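Local structure of putative uncharacterized protein (Chaetomium thermophilum, 5T8V) at residues A[313-317]-A[374-379]; A[416-422]-A[594-598]; A[425-429]-A[601-606]. The protein probably acts as the cohesin loader that places cohesin on chromatin, this chain being the C-terminal HEAT-repeat part of Scc2. All coordinates share one frame. Residue numbers count along the deposited sequence, not the author numbering.

Interaction 1 (A[313-317]-A[374-379])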
ATOM      1  N   LEU A 313      29.579 -25.196   7.248  1.00 13.65           N
ATOM      2  CA  LEU A 313      30.829 -24.692   6.689  1.00 13.77           C
ATOM      3  C   LEU A 313      31.113 -23.281   7.175  1.00 13.56           C
ATOM      4  O   LEU A 313      32.270 -22.923   7.426  1.00 13.61           O
ATOM      5  CB  LEU A 313      30.776 -24.723   5.160  1.00 14.38           C
ATOM      6  CG  LEU A 313      30.612 -26.085   4.483  1.00 14.83           C
ATOM      7  CD1 LEU A 313      30.716 -25.931   2.973  1.00 22.95           C
ATOM      8  CD2 LEU A 313      31.637 -27.081   4.990  1.00 14.76           C
ATOM      9  N   VAL A 314      30.070 -22.461   7.316  1.00 13.47           N
ATOM     10  CA  VAL A 314      30.284 -21.113   7.833  1.00 13.35           C
ATOM     11  C   VAL A 314      30.745 -21.152   9.286  1.00 13.09           C
ATOM     12  O   VAL A 314      31.492 -20.270   9.722  1.00 13.14           O
ATOM     13  CB  VAL A 314      29.011 -20.266   7.670  1.00 13.45           C
ATOM     14  CG1 VAL A 314      29.188 -18.893   8.324  1.00 13.38           C
ATOM     15  CG2 VAL A 314      28.667 -20.112   6.199  1.00 13.94           C
ATOM     16  N   GLN A 315      30.322 -22.157  10.059  1.00 14.53           N
ATOM     17  CA  GLN A 315      30.685 -22.208  11.474  1.00 17.04           C
ATOM     18  C   GLN A 315      31.975 -22.972  11.741  1.00 21.14           C
ATOM     19  O   GLN A 315      32.485 -22.914  12.866  1.00 20.58           O
ATOM     20  CB  GLN A 315      29.565 -22.834  12.317  1.00 16.59           C
ATOM     21  CG  GLN A 315      28.189 -22.748  11.706  1.00 15.78           C
ATOM     22  CD  GLN A 315      27.074 -22.895  12.717  1.00 14.44           C
ATOM     23  OE1 GLN A 315      26.059 -22.201  12.640  1.00 13.72           O
ATOM     24  NE2 GLN A 315      27.240 -23.818  13.655  1.00 14.44           N
ATOM     25  N   THR A 316      32.517 -23.687  10.752  1.00 22.51           N
ATOM     26  CA  THR A 316      33.818 -24.322  10.934  1.00 28.60           C
ATOM     27  C   THR A 316      34.949 -23.311  11.060  1.00 31.11           C
ATOM     28  O   THR A 316      36.077 -23.709  11.367  1.00 32.14           O
ATOM     29  CB  THR A 316      34.130 -25.273   9.770  1.00 31.69           C
ATOM     30  OG1 THR A 316      34.019 -24.573   8.522  1.00 31.52           O
ATOM     31  CG2 THR A 316      33.192 -26.469   9.780  1.00 32.55           C
ATOM     32  N   SER A 317      34.672 -22.023  10.837  1.00 59.69           N
ATOM     33  CA  SER A 317      35.718 -21.004  10.875  1.00 65.61           C
ATOM     34  C   SER A 317      36.559 -21.110  12.141  1.00 72.89           C
ATOM     35  O   SER A 317      37.790 -21.009  12.089  1.00 73.77           O
ATOM     36  CB  SER A 317      35.085 -19.619  10.770  1.00 63.92           C
ATOM     37  OG  SER A 317      34.273 -19.533   9.613  1.00 63.06           O
ATOM     38  N   THR A 374      37.313 -14.951   8.873  1.00 23.34           N
ATOM     39  CA  THR A 374      37.132 -16.114   8.010  1.00 24.55           C
ATOM     40  C   THR A 374      35.662 -16.511   7.934  1.00 21.26           C
ATOM     41  O   THR A 374      35.167 -16.872   6.859  1.00 21.43           O
ATOM     42  CB  THR A 374      37.981 -17.287   8.502  1.00 27.60           C
ATOM     43  OG1 THR A 374      37.616 -17.619   9.844  1.00 30.84           O
ATOM     44  CG2 THR A 374      39.461 -16.940   8.458  1.00 29.66           C
ATOM     45  N   ALA A 375      34.944 -16.444   9.059  1.00 13.95           N
ATOM     46  CA  ALA A 375      33.510 -16.725   9.027  1.00 10.76           C
ATOM     47  C   ALA A 375      32.796 -15.807   8.043  1.00 10.74           C
ATOM     48  O   ALA A 375      32.020 -16.264   7.192  1.00 10.77           O
ATOM     49  CB  ALA A 375      32.917 -16.584  10.428  1.00 10.18           C
ATOM     50  N   ARG A 376      33.060 -14.502   8.133  1.00 13.17           N
ATOM     51  CA  ARG A 376      32.456 -13.569   7.192  1.00 17.41           C
ATOM     52  C   ARG A 376      32.900 -13.847   5.760  1.00 15.75           C
ATOM     53  O   ARG A 376      32.117 -13.657   4.823  1.00 14.93           O
ATOM     54  CB  ARG A 376      32.800 -12.135   7.590  1.00 21.32           C
ATOM     55  CG  ARG A 376      32.167 -11.082   6.695  1.00 26.04           C
ATOM     56  CD  ARG A 376      32.382  -9.680   7.233  1.00 28.92           C
ATOM     57  NE  ARG A 376      33.764  -9.458   7.649  1.00 32.81           N
ATOM     58  CZ  ARG A 376      34.790  -9.345   6.811  1.00 36.90           C
ATOM     59  NH1 ARG A 376      36.012  -9.141   7.288  1.00 38.22           N
ATOM     60  NH2 ARG A 376      34.603  -9.442   5.499  1.00 38.48           N
ATOM     61  N   ASN A 377      34.143 -14.297   5.565  1.00 14.36           N
ATOM     62  CA  ASN A 377      34.611 -14.606   4.216  1.00 15.01           C
ATOM     63  C   ASN A 377      33.827 -15.766   3.613  1.00 15.63           C
ATOM     64  O   ASN A 377      33.417 -15.714   2.447  1.00 16.89           O
ATOM     65  CB  ASN A 377      36.107 -14.926   4.237  1.00 15.07           C
ATOM     66  CG  ASN A 377      36.967 -13.691   4.382  1.00 15.45           C
ATOM     67  OD1 ASN A 377      36.512 -12.571   4.156  1.00 16.13           O
ATOM     68  ND2 ASN A 377      38.226 -13.889   4.752  1.00 15.79           N
ATOM     69  N   ASN A 378      33.617 -16.830   4.391  1.00 16.58           N
ATOM     70  CA  ASN A 378      32.852 -17.968   3.892  1.00 17.04           C
ATOM     71  C   ASN A 378      31.406 -17.569   3.615  1.00 17.46           C
ATOM     72  O   ASN A 378      30.868 -17.816   2.521  1.00 19.57           O
ATOM     73  CB  ASN A 378      32.915 -19.114   4.903  1.00 16.30           C
ATOM     74  CG  ASN A 378      34.339 -19.535   5.217  1.00 15.49           C
ATOM     75  OD1 ASN A 378      35.227 -19.458   4.368  1.00 15.35           O
ATOM     76  ND2 ASN A 378      34.564 -19.984   6.444  1.00 15.65           N
ATOM     77  N   ALA A 379      30.760 -16.939   4.603  1.00 11.44           N
ATOM     78  CA  ALA A 379      29.394 -16.469   4.408  1.00 11.22           C
ATOM     79  C   ALA A 379      29.284 -15.627   3.144  1.00 11.94           C
ATOM     80  O   ALA A 379      28.320 -15.757   2.378  1.00 12.32           O
ATOM     81  CB  ALA A 379      28.939 -15.673   5.629  1.00 10.45           C
TER

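Interaction 2 (A[416-422]-A[594-598])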
ATOM      1  N   LEU A 416      17.172 -18.808  12.267  1.00 13.68           N
ATOM      2  CA  LEU A 416      17.702 -17.537  12.754  1.00 11.69           C
ATOM      3  C   LEU A 416      17.889 -17.555  14.266  1.00 12.03           C
ATOM      4  O   LEU A 416      18.981 -17.277  14.774  1.00 12.06           O
ATOM      5  CB  LEU A 416      16.771 -16.394  12.342  1.00 11.42           C
ATOM      6  CG  LEU A 416      17.108 -14.998  12.881  1.00 11.84           C
ATOM      7  CD1 LEU A 416      18.499 -14.553  12.444  1.00 11.75           C
ATOM      8  CD2 LEU A 416      16.065 -13.990  12.428  1.00 12.63           C
ATOM      9  N   ASP A 417      16.829 -17.885  15.006  1.00 14.98           N
ATOM     10  CA  ASP A 417      16.860 -17.860  16.462  1.00 14.97           C
ATOM     11  C   ASP A 417      17.210 -19.213  17.063  1.00 14.44           C
ATOM     12  O   ASP A 417      16.826 -19.497  18.205  1.00 14.99           O
ATOM     13  CB  ASP A 417      15.520 -17.363  17.009  1.00 17.26           C
ATOM     14  CG  ASP A 417      14.357 -18.255  16.620  1.00 21.66           C
ATOM     15  OD1 ASP A 417      14.444 -18.934  15.573  1.00 24.58           O
ATOM     16  OD2 ASP A 417      13.349 -18.274  17.360  1.00 22.30           O
ATOM     17  N   ASN A 418      17.937 -20.053  16.329  1.00 11.24           N
ATOM     18  CA  ASN A 418      18.328 -21.363  16.827  1.00 11.64           C
ATOM     19  C   ASN A 418      19.787 -21.313  17.255  1.00 12.62           C
ATOM     20  O   ASN A 418      20.664 -21.136  16.395  1.00 12.25           O
ATOM     21  CB  ASN A 418      18.123 -22.429  15.755  1.00 12.01           C
ATOM     22  CG  ASN A 418      18.284 -23.832  16.294  1.00 14.64           C
ATOM     23  OD1 ASN A 418      19.078 -24.072  17.204  1.00 14.45           O
ATOM     24  ND2 ASN A 418      17.524 -24.768  15.742  1.00 16.72           N
ATOM     25  N   PRO A 419      20.108 -21.460  18.545  1.00 13.63           N
ATOM     26  CA  PRO A 419      21.520 -21.363  18.956  1.00 14.22           C
ATOM     27  C   PRO A 419      22.405 -22.436  18.350  1.00 15.35           C
ATOM     28  O   PRO A 419      23.632 -22.277  18.356  1.00 15.06           O
ATOM     29  CB  PRO A 419      21.453 -21.485  20.485  1.00 13.98           C
ATOM     30  CG  PRO A 419      20.153 -22.158  20.764  1.00 13.77           C
ATOM     31  CD  PRO A 419      19.217 -21.700  19.692  1.00 13.72           C
ATOM     32  N   ASP A 420      21.829 -23.524  17.833  1.00 26.16           N
ATOM     33  CA  ASP A 420      22.617 -24.533  17.134  1.00 28.75           C
ATOM     34  C   ASP A 420      23.167 -24.022  15.814  1.00 27.18           C
ATOM     35  O   ASP A 420      24.072 -24.649  15.251  1.00 27.69           O
ATOM     36  CB  ASP A 420      21.771 -25.777  16.861  1.00 32.40           C
ATOM     37  CG  ASP A 420      21.450 -26.551  18.116  1.00 35.67           C
ATOM     38  OD1 ASP A 420      21.591 -25.988  19.221  1.00 36.36           O
ATOM     39  OD2 ASP A 420      21.048 -27.727  17.995  1.00 37.99           O
ATOM     40  N   TRP A 421      22.648 -22.905  15.307  1.00 21.74           N
ATOM     41  CA  TRP A 421      22.932 -22.457  13.943  1.00 21.07           C
ATOM     42  C   TRP A 421      23.218 -20.960  13.939  1.00 18.57           C
ATOM     43  O   TRP A 421      22.486 -20.171  13.336  1.00 18.49           O
ATOM     44  CB  TRP A 421      21.763 -22.804  13.024  1.00 22.09           C
ATOM     45  CG  TRP A 421      21.535 -24.275  12.905  1.00 24.37           C
ATOM     46  CD1 TRP A 421      20.565 -25.007  13.521  1.00 25.87           C
ATOM     47  CD2 TRP A 421      22.307 -25.201  12.129  1.00 25.45           C
ATOM     48  NE1 TRP A 421      20.679 -26.332  13.173  1.00 27.09           N
ATOM     49  CE2 TRP A 421      21.741 -26.477  12.319  1.00 26.23           C
ATOM     50  CE3 TRP A 421      23.419 -25.074  11.290  1.00 25.25           C
ATOM     51  CZ2 TRP A 421      22.247 -27.618  11.701  1.00 26.36           C
ATOM     52  CZ3 TRP A 421      23.921 -26.209  10.677  1.00 26.05           C
ATOM     53  CH2 TRP A 421      23.335 -27.463  10.886  1.00 26.24           C
ATOM     54  N   PRO A 422      24.300 -20.534  14.600  1.00  9.23           N
ATOM     55  CA  PRO A 422      24.625 -19.100  14.632  1.00  8.65           C
ATOM     56  C   PRO A 422      25.011 -18.514  13.282  1.00  8.48           C
ATOM     57  O   PRO A 422      25.090 -17.284  13.168  1.00  8.20           O
ATOM     58  CB  PRO A 422      25.794 -19.025  15.625  1.00  8.65           C
ATOM     59  CG  PRO A 422      26.372 -20.392  15.647  1.00  9.15           C
ATOM     60  CD  PRO A 422      25.220 -21.326  15.432  1.00  9.56           C
ATOM     61  N   LYS A 594      16.805 -20.157  24.433  1.00 17.00           N
ATOM     62  CA  LYS A 594      16.216 -19.470  23.290  1.00 16.43           C
ATOM     63  C   LYS A 594      16.081 -17.974  23.558  1.00 16.04           C
ATOM     64  O   LYS A 594      16.410 -17.150  22.695  1.00 14.98           O
ATOM     65  CB  LYS A 594      14.859 -20.088  22.954  1.00 17.70           C
ATOM     66  CG  LYS A 594      14.050 -19.301  21.935  1.00 20.83           C
ATOM     67  CD  LYS A 594      13.449 -20.201  20.875  1.00 22.37           C
ATOM     68  CE  LYS A 594      14.497 -20.656  19.881  1.00 22.70           C
ATOM     69  NZ  LYS A 594      13.888 -21.146  18.609  1.00 24.09           N
ATOM     70  N   LEU A 595      15.609 -17.601  24.750  1.00 15.53           N
ATOM     71  CA  LEU A 595      15.499 -16.183  25.077  1.00 14.56           C
ATOM     72  C   LEU A 595      16.868 -15.519  25.096  1.00 13.50           C
ATOM     73  O   LEU A 595      17.029 -14.402  24.594  1.00 12.71           O
ATOM     74  CB  LEU A 595      14.796 -15.994  26.424  1.00 15.14           C
ATOM     75  CG  LEU A 595      14.680 -14.553  26.929  1.00 14.26           C
ATOM     76  CD1 LEU A 595      14.048 -13.646  25.886  1.00 13.65           C
ATOM     77  CD2 LEU A 595      13.873 -14.513  28.210  1.00 16.12           C
ATOM     78  N   SER A 596      17.868 -16.192  25.668  1.00 14.44           N
ATOM     79  CA  SER A 596      19.216 -15.636  25.704  1.00 13.61           C
ATOM     80  C   SER A 596      19.721 -15.341  24.299  1.00 13.17           C
ATOM     81  O   SER A 596      20.088 -14.204  23.973  1.00 13.36           O
ATOM     82  CB  SER A 596      20.158 -16.603  26.421  1.00 19.26           C
ATOM     83  OG  SER A 596      19.760 -16.795  27.764  1.00 21.05           O
ATOM     84  N   TYR A 597      19.737 -16.363  23.443  1.00 13.01           N
ATOM     85  CA  TYR A 597      20.248 -16.174  22.093  1.00 14.38           C
ATOM     86  C   TYR A 597      19.434 -15.136  21.331  1.00 12.44           C
ATOM     87  O   TYR A 597      19.992 -14.377  20.533  1.00 12.09           O
ATOM     88  CB  TYR A 597      20.262 -17.507  21.344  1.00 13.32           C
ATOM     89  CG  TYR A 597      20.911 -17.409  19.986  1.00 14.47           C
ATOM     90  CD1 TYR A 597      22.272 -17.154  19.864  1.00 12.67           C
ATOM     91  CD2 TYR A 597      20.167 -17.560  18.828  1.00 14.31           C
ATOM     92  CE1 TYR A 597      22.869 -17.053  18.628  1.00 12.57           C
ATOM     93  CE2 TYR A 597      20.758 -17.463  17.586  1.00 14.90           C
ATOM     94  CZ  TYR A 597      22.111 -17.207  17.492  1.00 14.44           C
ATOM     95  OH  TYR A 597      22.705 -17.110  16.255  1.00 15.26           O
ATOM     96  N   SER A 598      18.122 -15.076  21.569  1.00 12.50           N
ATOM     97  CA  SER A 598      17.306 -14.067  20.903  1.00 12.25           C
ATOM     98  C   SER A 598      17.702 -12.662  21.346  1.00 11.69           C
ATOM     99  O   SER A 598      17.780 -11.742  20.522  1.00 11.49           O
ATOM    100  CB  SER A 598      15.827 -14.325  21.184  1.00 12.75           C
ATOM    101  OG  SER A 598      15.456 -15.638  20.799  1.00 13.56           O
TER

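Interaction 3 (A[425-429]-A[601-606])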
ATOM      1  N   GLU A 425      22.284 -15.896  11.285  1.00  8.63           N
ATOM      2  CA  GLU A 425      22.309 -14.445  11.409  1.00  8.51           C
ATOM      3  C   GLU A 425      23.416 -13.834  10.565  1.00  8.95           C
ATOM      4  O   GLU A 425      23.285 -12.692  10.117  1.00 11.11           O
ATOM      5  CB  GLU A 425      22.472 -14.039  12.874  1.00  8.26           C
ATOM      6  CG  GLU A 425      22.510 -12.526  13.114  1.00  9.72           C
ATOM      7  CD  GLU A 425      23.882 -11.917  12.889  1.00 11.27           C
ATOM      8  OE1 GLU A 425      24.883 -12.668  12.912  1.00 13.51           O
ATOM      9  OE2 GLU A 425      23.962 -10.687  12.681  1.00 10.42           O
ATOM     10  N   LEU A 426      24.510 -14.562  10.344  1.00  9.84           N
ATOM     11  CA  LEU A 426      25.612 -14.017   9.558  1.00 12.01           C
ATOM     12  C   LEU A 426      25.278 -14.023   8.071  1.00 10.53           C
ATOM     13  O   LEU A 426      25.460 -13.012   7.376  1.00 10.77           O
ATOM     14  CB  LEU A 426      26.888 -14.815   9.834  1.00  8.59           C
ATOM     15  CG  LEU A 426      28.138 -14.409   9.051  1.00 10.65           C
ATOM     16  CD1 LEU A 426      28.422 -12.924   9.184  1.00  9.16           C
ATOM     17  CD2 LEU A 426      29.328 -15.223   9.530  1.00  9.03           C
ATOM     18  N   LEU A 427      24.780 -15.154   7.568  1.00  9.53           N
ATOM     19  CA  LEU A 427      24.352 -15.224   6.176  1.00 10.19           C
ATOM     20  C   LEU A 427      23.250 -14.210   5.896  1.00 10.44           C
ATOM     21  O   LEU A 427      23.304 -13.470   4.906  1.00 15.04           O
ATOM     22  CB  LEU A 427      23.882 -16.641   5.855  1.00 10.54           C
ATOM     23  CG  LEU A 427      24.983 -17.703   5.855  1.00 10.62           C
ATOM     24  CD1 LEU A 427      24.391 -19.087   6.017  1.00 10.98           C
ATOM     25  CD2 LEU A 427      25.788 -17.618   4.570  1.00 11.70           C
ATOM     26  N   LEU A 428      22.243 -14.157   6.772  1.00 14.23           N
ATOM     27  CA  LEU A 428      21.163 -13.191   6.606  1.00 13.96           C
ATOM     28  C   LEU A 428      21.666 -11.761   6.732  1.00 13.38           C
ATOM     29  O   LEU A 428      21.148 -10.861   6.065  1.00 14.15           O
ATOM     30  CB  LEU A 428      20.065 -13.454   7.636  1.00 13.14           C
ATOM     31  CG  LEU A 428      19.238 -14.722   7.427  1.00 13.26           C
ATOM     32  CD1 LEU A 428      18.438 -15.045   8.681  1.00 13.09           C
ATOM     33  CD2 LEU A 428      18.316 -14.563   6.232  1.00 14.28           C
ATOM     34  N   ARG A 429      22.665 -11.528   7.586  1.00 14.83           N
ATOM     35  CA  ARG A 429      23.217 -10.187   7.741  1.00 14.88           C
ATOM     36  C   ARG A 429      23.870  -9.717   6.449  1.00 15.82           C
ATOM     37  O   ARG A 429      23.580  -8.622   5.954  1.00 16.23           O
ATOM     38  CB  ARG A 429      24.228 -10.162   8.887  1.00 15.17           C
ATOM     39  CG  ARG A 429      24.797  -8.782   9.193  1.00 17.15           C
ATOM     40  CD  ARG A 429      26.225  -8.870   9.707  1.00 17.10           C
ATOM     41  NE  ARG A 429      26.335  -9.714  10.893  1.00 17.50           N
ATOM     42  CZ  ARG A 429      27.486 -10.081  11.444  1.00 16.80           C
ATOM     43  NH1 ARG A 429      28.638  -9.687  10.919  1.00 15.82           N
ATOM     44  NH2 ARG A 429      27.487 -10.851  12.523  1.00 16.74           N
ATOM     45  N   LEU A 601      20.605 -11.751  19.505  1.00 13.83           N
ATOM     46  CA  LEU A 601      20.286 -11.412  18.123  1.00 12.84           C
ATOM     47  C   LEU A 601      19.746  -9.993  18.008  1.00 12.42           C
ATOM     48  O   LEU A 601      20.055  -9.287  17.042  1.00 13.48           O
ATOM     49  CB  LEU A 601      19.281 -12.416  17.556  1.00 11.71           C
ATOM     50  CG  LEU A 601      19.826 -13.804  17.213  1.00 13.16           C
ATOM     51  CD1 LEU A 601      18.688 -14.723  16.825  1.00 14.55           C
ATOM     52  CD2 LEU A 601      20.858 -13.741  16.090  1.00 11.97           C
ATOM     53  N   LEU A 602      18.932  -9.556  18.972  1.00 15.51           N
ATOM     54  CA  LEU A 602      18.390  -8.204  18.904  1.00 15.87           C
ATOM     55  C   LEU A 602      19.484  -7.151  18.827  1.00 16.93           C
ATOM     56  O   LEU A 602      19.235  -6.054  18.319  1.00 17.97           O
ATOM     57  CB  LEU A 602      17.495  -7.921  20.109  1.00 15.16           C
ATOM     58  CG  LEU A 602      16.161  -8.670  20.161  1.00 15.33           C
ATOM     59  CD1 LEU A 602      15.428  -8.331  21.443  1.00 14.81           C
ATOM     60  CD2 LEU A 602      15.295  -8.346  18.952  1.00 15.50           C
ATOM     61  N   ARG A 603      20.685  -7.458  19.313  1.00 21.72           N
ATOM     62  CA  ARG A 603      21.814  -6.545  19.241  1.00 22.38           C
ATOM     63  C   ARG A 603      22.770  -6.892  18.109  1.00 22.81           C
ATOM     64  O   ARG A 603      23.840  -6.283  18.009  1.00 25.52           O
ATOM     65  CB  ARG A 603      22.566  -6.539  20.572  1.00 24.34           C
ATOM     66  CG  ARG A 603      21.676  -6.309  21.784  1.00 26.12           C
ATOM     67  CD  ARG A 603      20.887  -5.013  21.680  1.00 28.04           C
ATOM     68  NE  ARG A 603      21.761  -3.852  21.542  1.00 31.34           N
ATOM     69  CZ  ARG A 603      21.349  -2.592  21.617  1.00 34.60           C
ATOM     70  NH1 ARG A 603      20.070  -2.323  21.837  1.00 37.31           N
ATOM     71  NH2 ARG A 603      22.214  -1.599  21.481  1.00 35.37           N
ATOM     72  N   SER A 604      22.417  -7.855  17.262  1.00 12.69           N
ATOM     73  CA  SER A 604      23.232  -8.174  16.103  1.00 13.05           C
ATOM     74  C   SER A 604      23.014  -7.133  15.012  1.00 13.71           C
ATOM     75  O   SER A 604      22.002  -6.432  14.979  1.00 13.71           O
ATOM     76  CB  SER A 604      22.898  -9.566  15.567  1.00 12.61           C
ATOM     77  OG  SER A 604      21.647  -9.576  14.897  1.00 12.49           O
ATOM     78  N   GLN A 605      23.989  -7.037  14.108  1.00 24.68           N
ATOM     79  CA  GLN A 605      23.897  -6.057  13.032  1.00 15.75           C
ATOM     80  C   GLN A 605      22.707  -6.335  12.124  1.00 15.40           C
ATOM     81  O   GLN A 605      22.166  -5.411  11.507  1.00 17.57           O
ATOM     82  CB  GLN A 605      25.196  -6.044  12.227  1.00 16.66           C
ATOM     83  CG  GLN A 605      25.251  -4.961  11.171  1.00 19.30           C
ATOM     84  CD  GLN A 605      26.524  -5.002  10.352  1.00 19.85           C
ATOM     85  OE1 GLN A 605      27.453  -5.756  10.655  1.00 18.81           O
ATOM     86  NE2 GLN A 605      26.573  -4.189   9.299  1.00 21.27           N
ATOM     87  N   PHE A 606      22.276  -7.594  12.036  1.00 17.04           N
ATOM     88  CA  PHE A 606      21.125  -7.932  11.202  1.00 17.18           C
ATOM     89  C   PHE A 606      19.839  -7.351  11.779  1.00 16.74           C
ATOM     90  O   PHE A 606      19.149  -6.561  11.123  1.00 16.70           O
ATOM     91  CB  PHE A 606      21.019  -9.452  11.059  1.00 14.05           C
ATOM     92  CG  PHE A 606      19.740  -9.914  10.423  1.00 16.79           C
ATOM     93  CD1 PHE A 606      19.440  -9.580   9.114  1.00 17.33           C
ATOM     94  CD2 PHE A 606      18.844 -10.695  11.131  1.00 16.57           C
ATOM     95  CE1 PHE A 606      18.266 -10.007   8.526  1.00 14.09           C
ATOM     96  CE2 PHE A 606      17.668 -11.125  10.548  1.00 17.29           C
ATOM     97  CZ  PHE A 606      17.380 -10.781   9.243  1.00 18.45           C
TER

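Interaction 1 (A[313-317]-A[374-379])
This is a close helix-to-helix contact in the alpha-helical, HEAT-repeat part of Scc2, where the C-terminal end of helix 305-315 and the residues after it lie against the middle of helix 357-391. The backbones come nearest at S317 and A375, whose CA atoms are 5.2 Å apart, a spacing allowed by the small side chains on both sides. S317 OG sits 3.0 Å from A375 CA and 3.3 Å from A375 CB, while S317 CB meets T374 OG1 at 3.4 Å. N378 points toward 313-317, its ND2 3.2 Å from S317 OG and its CB 4.4 Å from V314 CA. One end of the contact is apolar: V314 CG1 reaches A379 CB at 4.2 Å, and L426 of helix 423-440 packs on both residues. Three hydroxyls bond to carbonyls of their own segment or just before it: S317 OG donates to V314 O (2.9 Å), T316 OG1 donates to L313 O (2.6 Å), and T374 OG1 is hydrogen-bonded to L371 O. Small residues thus permit the close approach, with S317 OG also serving V314 O.

Interaction 2 (A[416-422]-A[594-598])
Y597 dominates this contact between the loop linking helices 402-414 and 423-440 and helix 590-602, all within the helical-repeat array of Scc2. The loop contains a type I beta turn from N418 to W421, closed by W421 N to N418 O (2.9 Å) and reinforced by an Asx turn in which N418 OD1 accepts from D420 N (2.9 Å). D420 also forms a salt bridge with R520 of helix 509-520. The Y597 side chain points from its helix into this loop. Over one face of its ring lies P419, with CA 4.1 Å from the ring centroid and only 11° off the normal, a CH-pi contact; near the ring plane, L416 O approaches Y597 CE2 to 3.3 Å. The phenol end reaches P422, whose CA is 3.2 Å from Y597 OH. One helical turn earlier, K594 reaches D417 with the end of its side chain; these are the other two residues with large buried areas. K594 NZ lies 3.2 Å from D417 OD2, a salt bridge with a weak hydrogen bond, and K594 CE is 3.1 Å from D417 O.

Interaction 3 (A[425-429]-A[601-606])
Apolar contacts carry much of this interface, in which the first turns of helix 423-440 meet the end of helix 590-602 and the chain that leaves it. F606 lays one face of its ring over L428, with L428 CB 4.1 Å from the ring centroid and 14° off the normal, a CH-pi contact. The backbones are close here, R429 CA and F606 CA being 4.6 Å apart. Nearer the helix end, L601 CD2 packs on E425 CB at 3.6 Å. F606 is buried, with I463 of helix 446-474 and L416 also touching it.

Among the polar groups, E425 and R429 pair within their own helix. R429 NE donates to E425 OE2 (3.1 Å) and R429 NH2 to E425 OE1 (3.2 Å), a bidentate salt bridge between residues one turn apart. This leaves the carboxylate against the second segment by packing alone: E425 OE2 is 3.3 Å from S604 CB and 3.6 Å from F606 CB. S604 N and S604 OG both donate to L601 O, at 2.8 and 2.7 Å, as the chain turns away from the helix. With F606, which follows helix 590-602, packed on helix 423-440, the contact joins sequence-distant helices of an alpha-helical HEAT-repeat solenoid.

Overall arrangement
Going from the N terminus, interaction 1 closes first, bringing helix 357-391 back onto the end of helix 305-315 across 56 intervening residues, many of them unmodelled. The chain then passes through helix 402-414 into the loop 416-422 and helix 423-440. Both are met 172 residues later by helix 590-602 and its exit, in interactions 2 and 3. These two cross, since their segments alternate along the chain, and their centres are 11 Å apart; L416 touches L601, F606 and L428. Interaction 1 precedes both in series but is joined to them: Q315 packs on W421 and P422, and A375 and A379 on L426. Together they tie helices 305-315, 357-391, 423-440 and 590-602 together in the same region of the solenoid.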